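Helix-turn-helix domain-containing protein (PDB 3KE2) is of unknown function but carries a winged helix-turn-helix domain, consistent with a role in binding DNA. Local coordinates at residues 22-26 with 56-62. Residue numbers count along the deposited sequence, not the author numbering.
Sequences KLYLA and SFADIGI
Residues 22-26 form one turn of helix 14-31, closed by the bond from A26 N to K22 O (3.0 Å), whereas 56-62 is the tight connection between helix 47-55 and strand 63-67. S56 leaves helical geometry, a short 3-10 segment follows at A58 and D59, and G61 at phi/psi 81/11 turns the chain into the extended I62. F57 O closes this turn by accepting I60 N (2.9 Å) and I62 N (3.1 Å). The CA atoms of K22 and F57 lie 6.6 Å apart, those of A26 and I62 8.2 Å.

F57 (chi1 m) enters between K22 and A26, one helical turn apart: its CE1 lies 3.8 Å from K22 CB and its CE2 4.0 Å from A26 CB, while L25 CB meets the ring edge at CZ (3.8 Å). Beside F57, I60 (chi1 p, chi2 t) brings CD1 within 3.6 Å of L23 CD1 and 4.0 Å of K22 CB, and I62 (m, t) places CD1 4.1 Å from A26 CB. At the more exposed end, the K22 side chain (m, t, t, m) is straight along its middle, and its last torsion turns NZ to S56 OG, to which it donates a hydrogen bond (2.8 Å); S56 OG also bonds back to A53 O, tying the lysine to the end of helix 47-55. I60 also packs on F19 of its own chain and on F19 of the second subunit, and D59 OD1 is hydrogen-bonded to S13 OG of the second subunit.

Apolar side chains of 56-62 thus pack helix 14-31 against the passage from helix 47-55 into the hairpin of strands 63-67 and 77-82, an arrangement that fits the helix-helix-helix-hairpin order of a winged helix-turn-helix domain.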
ATOM      1  N   LYS A  22       3.886  -7.599  -0.511  1.00 18.83           N
ATOM      2  CA  LYS A  22       3.035  -7.673   0.670  1.00 18.85           C
ATOM      3  C   LYS A  22       1.616  -7.957   0.229  1.00 18.20           C
ATOM      4  O   LYS A  22       0.949  -8.772   0.848  1.00 18.73           O
ATOM      5  CB  LYS A  22       3.103  -6.401   1.539  1.00 18.99           C
ATOM      6  CG  LYS A  22       4.542  -5.929   1.900  1.00 21.30           C
ATOM      7  CD  LYS A  22       4.550  -4.659   2.797  1.00 23.33           C
ATOM      8  CE  LYS A  22       5.815  -3.752   2.586  1.00 24.41           C
ATOM      9  NZ  LYS A  22       7.126  -4.418   2.767  1.00 26.82           N
ATOM     10  N   LEU A  23       1.149  -7.325  -0.845  1.00 17.35           N
ATOM     11  CA  LEU A  23      -0.237  -7.579  -1.293  1.00 17.23           C
ATOM     12  C   LEU A  23      -0.446  -8.983  -1.800  1.00 17.59           C
ATOM     13  O   LEU A  23      -1.532  -9.561  -1.631  1.00 17.36           O
ATOM     14  CB  LEU A  23      -0.688  -6.590  -2.370  1.00 17.09           C
ATOM     15  CG  LEU A  23      -1.363  -5.292  -1.949  1.00 15.59           C
ATOM     16  CD1 LEU A  23      -0.745  -4.673  -0.754  1.00 15.35           C
ATOM     17  CD2 LEU A  23      -1.320  -4.345  -3.155  1.00 16.68           C
ATOM     18  N   TYR A  24       0.595  -9.525  -2.427  1.00 18.03           N
ATOM     19  CA  TYR A  24       0.539 -10.872  -2.994  1.00 18.12           C
ATOM     20  C   TYR A  24       0.479 -11.897  -1.875  1.00 18.00           C
ATOM     21  O   TYR A  24      -0.333 -12.850  -1.926  1.00 17.56           O
ATOM     22  CB  TYR A  24       1.733 -11.145  -3.911  1.00 18.17           C
ATOM     23  CG  TYR A  24       1.633 -12.472  -4.612  1.00 19.46           C
ATOM     24  CD1 TYR A  24       0.720 -12.672  -5.638  1.00 21.45           C
ATOM     25  CD2 TYR A  24       2.448 -13.521  -4.266  1.00 21.16           C
ATOM     26  CE1 TYR A  24       0.615 -13.912  -6.293  1.00 22.23           C
ATOM     27  CE2 TYR A  24       2.351 -14.750  -4.907  1.00 22.68           C
ATOM     28  CZ  TYR A  24       1.432 -14.941  -5.917  1.00 22.75           C
ATOM     29  OH  TYR A  24       1.362 -16.174  -6.550  1.00 25.60           O
ATOM     30  N   LEU A  25       1.334 -11.721  -0.869  1.00 17.78           N
ATOM     31  CA  LEU A  25       1.317 -12.647   0.264  1.00 17.74           C
ATOM     32  C   LEU A  25      -0.061 -12.602   0.932  1.00 17.85           C
ATOM     33  O   LEU A  25      -0.697 -13.635   1.173  1.00 17.48           O
ATOM     34  CB  LEU A  25       2.407 -12.319   1.262  1.00 17.36           C
ATOM     35  CG  LEU A  25       3.800 -12.674   0.839  1.00 16.94           C
ATOM     36  CD1 LEU A  25       4.753 -12.346   1.963  1.00 15.94           C
ATOM     37  CD2 LEU A  25       3.812 -14.137   0.528  1.00 17.78           C
ATOM     38  N   ALA A  26      -0.536 -11.390   1.170  1.00 17.84           N
ATOM     39  CA  ALA A  26      -1.810 -11.212   1.807  1.00 17.97           C
ATOM     40  C   ALA A  26      -2.896 -11.918   1.012  1.00 17.82           C
ATOM     41  O   ALA A  26      -3.806 -12.492   1.592  1.00 18.47           O
ATOM     42  CB  ALA A  26      -2.120  -9.727   1.947  1.00 18.23           C
ATOM     43  N   SER A  56       6.216  -6.366   8.031  1.00 18.90           N
ATOM     44  CA  SER A  56       5.871  -5.005   7.623  1.00 19.39           C
ATOM     45  C   SER A  56       4.416  -4.799   7.109  1.00 19.04           C
ATOM     46  O   SER A  56       4.094  -3.739   6.600  1.00 19.30           O
ATOM     47  CB  SER A  56       6.901  -4.500   6.580  1.00 19.50           C
ATOM     48  OG  SER A  56       6.861  -5.296   5.401  1.00 22.28           O
ATOM     49  N   PHE A  57       3.537  -5.780   7.242  1.00 18.94           N
ATOM     50  CA  PHE A  57       2.142  -5.569   6.819  1.00 18.78           C
ATOM     51  C   PHE A  57       1.539  -4.401   7.591  1.00 18.57           C
ATOM     52  O   PHE A  57       0.768  -3.613   7.046  1.00 18.49           O
ATOM     53  CB  PHE A  57       1.284  -6.824   7.040  1.00 18.80           C
ATOM     54  CG  PHE A  57       1.400  -7.878   5.963  1.00 18.97           C
ATOM     55  CD1 PHE A  57       2.523  -8.005   5.180  1.00 19.98           C
ATOM     56  CD2 PHE A  57       0.418  -8.865   5.864  1.00 21.71           C
ATOM     57  CE1 PHE A  57       2.613  -9.010   4.228  1.00 20.73           C
ATOM     58  CE2 PHE A  57       0.522  -9.906   4.928  1.00 21.42           C
ATOM     59  CZ  PHE A  57       1.610  -9.971   4.120  1.00 21.19           C
ATOM     60  N   ALA A  58       1.884  -4.303   8.869  1.00 18.58           N
ATOM     61  CA  ALA A  58       1.377  -3.229   9.714  1.00 18.32           C
ATOM     62  C   ALA A  58       1.705  -1.865   9.090  1.00 18.50           C
ATOM     63  O   ALA A  58       0.925  -0.921   9.232  1.00 18.88           O
ATOM     64  CB  ALA A  58       1.944  -3.347  11.112  1.00 17.93           C
ATOM     65  N   ASP A  59       2.845  -1.768   8.384  1.00 18.35           N
ATOM     66  CA  ASP A  59       3.258  -0.520   7.719  1.00 18.07           C
ATOM     67  C   ASP A  59       2.224  -0.017   6.716  1.00 17.58           C
ATOM     68  O   ASP A  59       2.130   1.189   6.475  1.00 17.86           O
ATOM     69  CB  ASP A  59       4.605  -0.672   6.964  1.00 18.56           C
ATOM     70  CG  ASP A  59       5.836  -0.823   7.900  1.00 20.02           C
ATOM     71  OD1 ASP A  59       5.690  -0.686   9.142  1.00 21.76           O
ATOM     72  OD2 ASP A  59       6.961  -1.047   7.365  1.00 21.58           O
ATOM     73  N   ILE A  60       1.461  -0.925   6.115  1.00 16.53           N
ATOM     74  CA  ILE A  60       0.464  -0.528   5.126  1.00 15.79           C
ATOM     75  C   ILE A  60      -0.960  -0.793   5.611  1.00 15.69           C
ATOM     76  O   ILE A  60      -1.889  -0.802   4.822  1.00 15.39           O
ATOM     77  CB  ILE A  60       0.746  -1.193   3.739  1.00 15.74           C
ATOM     78  CG1 ILE A  60       0.610  -2.722   3.766  1.00 15.27           C
ATOM     79  CG2 ILE A  60       2.161  -0.761   3.252  1.00 15.40           C
ATOM     80  CD1 ILE A  60       0.531  -3.386   2.345  1.00 13.42           C
ATOM     81  N   GLY A  61      -1.127  -0.998   6.915  1.00 15.76           N
ATOM     82  CA  GLY A  61      -2.466  -1.211   7.511  1.00 16.02           C
ATOM     83  C   GLY A  61      -3.127  -2.581   7.442  1.00 15.88           C
ATOM     84  O   GLY A  61      -4.322  -2.698   7.699  1.00 15.45           O
ATOM     85  N   ILE A  62      -2.373  -3.601   7.051  1.00 16.55           N
ATOM     86  CA  ILE A  62      -2.899  -4.966   6.999  1.00 16.96           C
ATOM     87  C   ILE A  62      -2.532  -5.617   8.333  1.00 17.78           C
ATOM     88  O   ILE A  62      -1.337  -5.750   8.666  1.00 18.04           O
ATOM     89  CB  ILE A  62      -2.340  -5.786   5.826  1.00 16.58           C
ATOM     90  CG1 ILE A  62      -2.684  -5.117   4.493  1.00 17.25           C
ATOM     91  CG2 ILE A  62      -2.900  -7.173   5.840  1.00 15.64           C
ATOM     92  CD1 ILE A  62      -2.147  -5.840   3.229  1.00 15.96           C
TER